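Local coordinates for protein CdiI (Burkholderia pseudomallei 1026a, PDB 4G6V) that is the immunity protein of a contact-dependent growth inhibition system, binds its cognate CdiA-CT toxin, a tRNase, and so probably neutralises it, at residues 8-13 with 56-60. Residues are numbered along the deposited sequence.
Sequences YLSIDR and LVAES
The end of strand 4-9 pairs antiparallel with the start of strand 60-66. L9 and S60 form a hydrogen-bonded pair, CA to CA 5.2 Å. L9 N donates to S60 O at 2.9 Å. L9 O takes E59 N at 2.8 Å and, weakly, S60 N at 3.3 Å. Two residues thus face one, a classic beta bulge; E59, near-helical at phi/psi -108/-37 as is usual for position 1, turns its NH, like that of S60, to L9 O. A58 CA also lies 3.2 Å from L9 O, and beyond it S10 CA makes a CA-H...O contact with V57 O at 3.4 Å. S60, chi1 p, donates from OG to I11 O at 2.8 Å, tying the turn before helix 13-26 to the start of strand 60-66. D12 is the N-cap of that helix. A water joins E59 O (3.2 Å) and, weakly, R13 N (2.8 Å). Among apolar groups, Y8 CB (chi1 m) meets L56 CD2 at 3.7 Å and A58 CB at 3.9 Å. The Y8 side chain packs on helix 45-53. L9 and S60 point to the same face of the sheet, where both touch A16 of helix 13-26, and strand 91-95 flanks Y8 through L92.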
# COMPACT_ATOMS: atom_id res chain seq x y z
N TYR B 8 -10.35 -2.60 -7.69
CA TYR B 8 -11.04 -3.75 -8.28
C TYR B 8 -12.00 -3.33 -9.39
O TYR B 8 -12.71 -2.31 -9.27
CB TYR B 8 -11.82 -4.50 -7.20
CG TYR B 8 -11.02 -4.78 -5.97
CD1 TYR B 8 -10.64 -6.07 -5.66
CD2 TYR B 8 -10.64 -3.75 -5.10
CE1 TYR B 8 -9.90 -6.34 -4.52
CE2 TYR B 8 -9.92 -4.01 -3.95
CZ TYR B 8 -9.55 -5.31 -3.67
OH TYR B 8 -8.83 -5.59 -2.54
N LEU B 9 -12.01 -4.12 -10.46
CA LEU B 9 -12.85 -3.83 -11.62
C LEU B 9 -13.78 -4.99 -11.96
O LEU B 9 -13.44 -6.16 -11.78
CB LEU B 9 -11.99 -3.52 -12.85
CG LEU B 9 -11.12 -2.25 -12.84
CD1 LEU B 9 -10.26 -2.22 -14.07
CD2 LEU B 9 -11.97 -0.99 -12.75
N SER B 10 -14.95 -4.65 -12.46
CA SER B 10 -15.91 -5.66 -12.87
C SER B 10 -15.54 -6.18 -14.27
O SER B 10 -15.88 -7.30 -14.61
CB SER B 10 -17.32 -5.10 -12.83
OG SER B 10 -17.51 -4.18 -13.90
N ILE B 11 -14.83 -5.37 -15.05
CA ILE B 11 -14.42 -5.75 -16.41
C ILE B 11 -13.18 -6.67 -16.43
O ILE B 11 -12.47 -6.80 -15.44
CB ILE B 11 -14.18 -4.52 -17.33
CG1 ILE B 11 -13.08 -3.63 -16.77
CG2 ILE B 11 -15.44 -3.70 -17.43
CD1 ILE B 11 -12.69 -2.50 -17.69
N ASP B 12 -12.94 -7.32 -17.56
CA ASP B 12 -11.80 -8.24 -17.67
C ASP B 12 -10.46 -7.52 -17.83
O ASP B 12 -10.40 -6.30 -18.06
CB ASP B 12 -12.02 -9.27 -18.79
CG ASP B 12 -11.95 -8.65 -20.18
OD1 ASP B 12 -11.60 -9.37 -21.15
OD2 ASP B 12 -12.23 -7.44 -20.29
N ARG B 13 -9.38 -8.28 -17.68
CA ARG B 13 -8.05 -7.72 -17.61
C ARG B 13 -7.67 -6.89 -18.84
O ARG B 13 -7.31 -5.72 -18.73
CB ARG B 13 -7.04 -8.83 -17.35
CG ARG B 13 -5.63 -8.36 -17.23
CD ARG B 13 -4.68 -9.46 -17.54
NE ARG B 13 -4.97 -10.02 -18.86
CZ ARG B 13 -4.75 -9.37 -20.01
NH1 ARG B 13 -4.25 -8.14 -19.98
NH2 ARG B 13 -5.04 -9.95 -21.17
N LEU B 56 -19.11 -5.45 -5.04
CA LEU B 56 -18.61 -5.63 -6.41
C LEU B 56 -18.12 -7.03 -6.71
O LEU B 56 -17.39 -7.63 -5.92
CB LEU B 56 -17.50 -4.62 -6.70
CG LEU B 56 -16.84 -4.63 -8.07
CD1 LEU B 56 -17.53 -3.66 -8.98
CD2 LEU B 56 -15.43 -4.23 -7.94
N VAL B 57 -18.53 -7.53 -7.87
CA VAL B 57 -17.99 -8.75 -8.48
C VAL B 57 -16.75 -8.40 -9.34
O VAL B 57 -16.87 -7.90 -10.45
CB VAL B 57 -19.07 -9.43 -9.38
CG1 VAL B 57 -18.60 -10.79 -9.89
CG2 VAL B 57 -20.38 -9.55 -8.63
N ALA B 58 -15.57 -8.66 -8.81
CA ALA B 58 -14.33 -8.25 -9.50
C ALA B 58 -13.82 -9.33 -10.45
O ALA B 58 -13.81 -10.52 -10.11
CB ALA B 58 -13.24 -7.86 -8.48
N GLU B 59 -13.40 -8.91 -11.64
CA GLU B 59 -12.72 -9.80 -12.58
C GLU B 59 -11.24 -9.45 -12.68
O GLU B 59 -10.40 -10.34 -12.81
CB GLU B 59 -13.34 -9.74 -13.97
CG GLU B 59 -14.77 -10.26 -14.00
CD GLU B 59 -14.91 -11.68 -13.46
OE1 GLU B 59 -13.94 -12.48 -13.58
OE2 GLU B 59 -15.99 -12.01 -12.92
N SER B 60 -10.94 -8.17 -12.62
CA SER B 60 -9.56 -7.73 -12.67
C SER B 60 -9.22 -6.80 -11.48
O SER B 60 -10.10 -6.31 -10.76
CB SER B 60 -9.24 -7.07 -14.02
OG SER B 60 -10.09 -5.98 -14.29
O HOH W 1 -9.65 -10.45 -15.95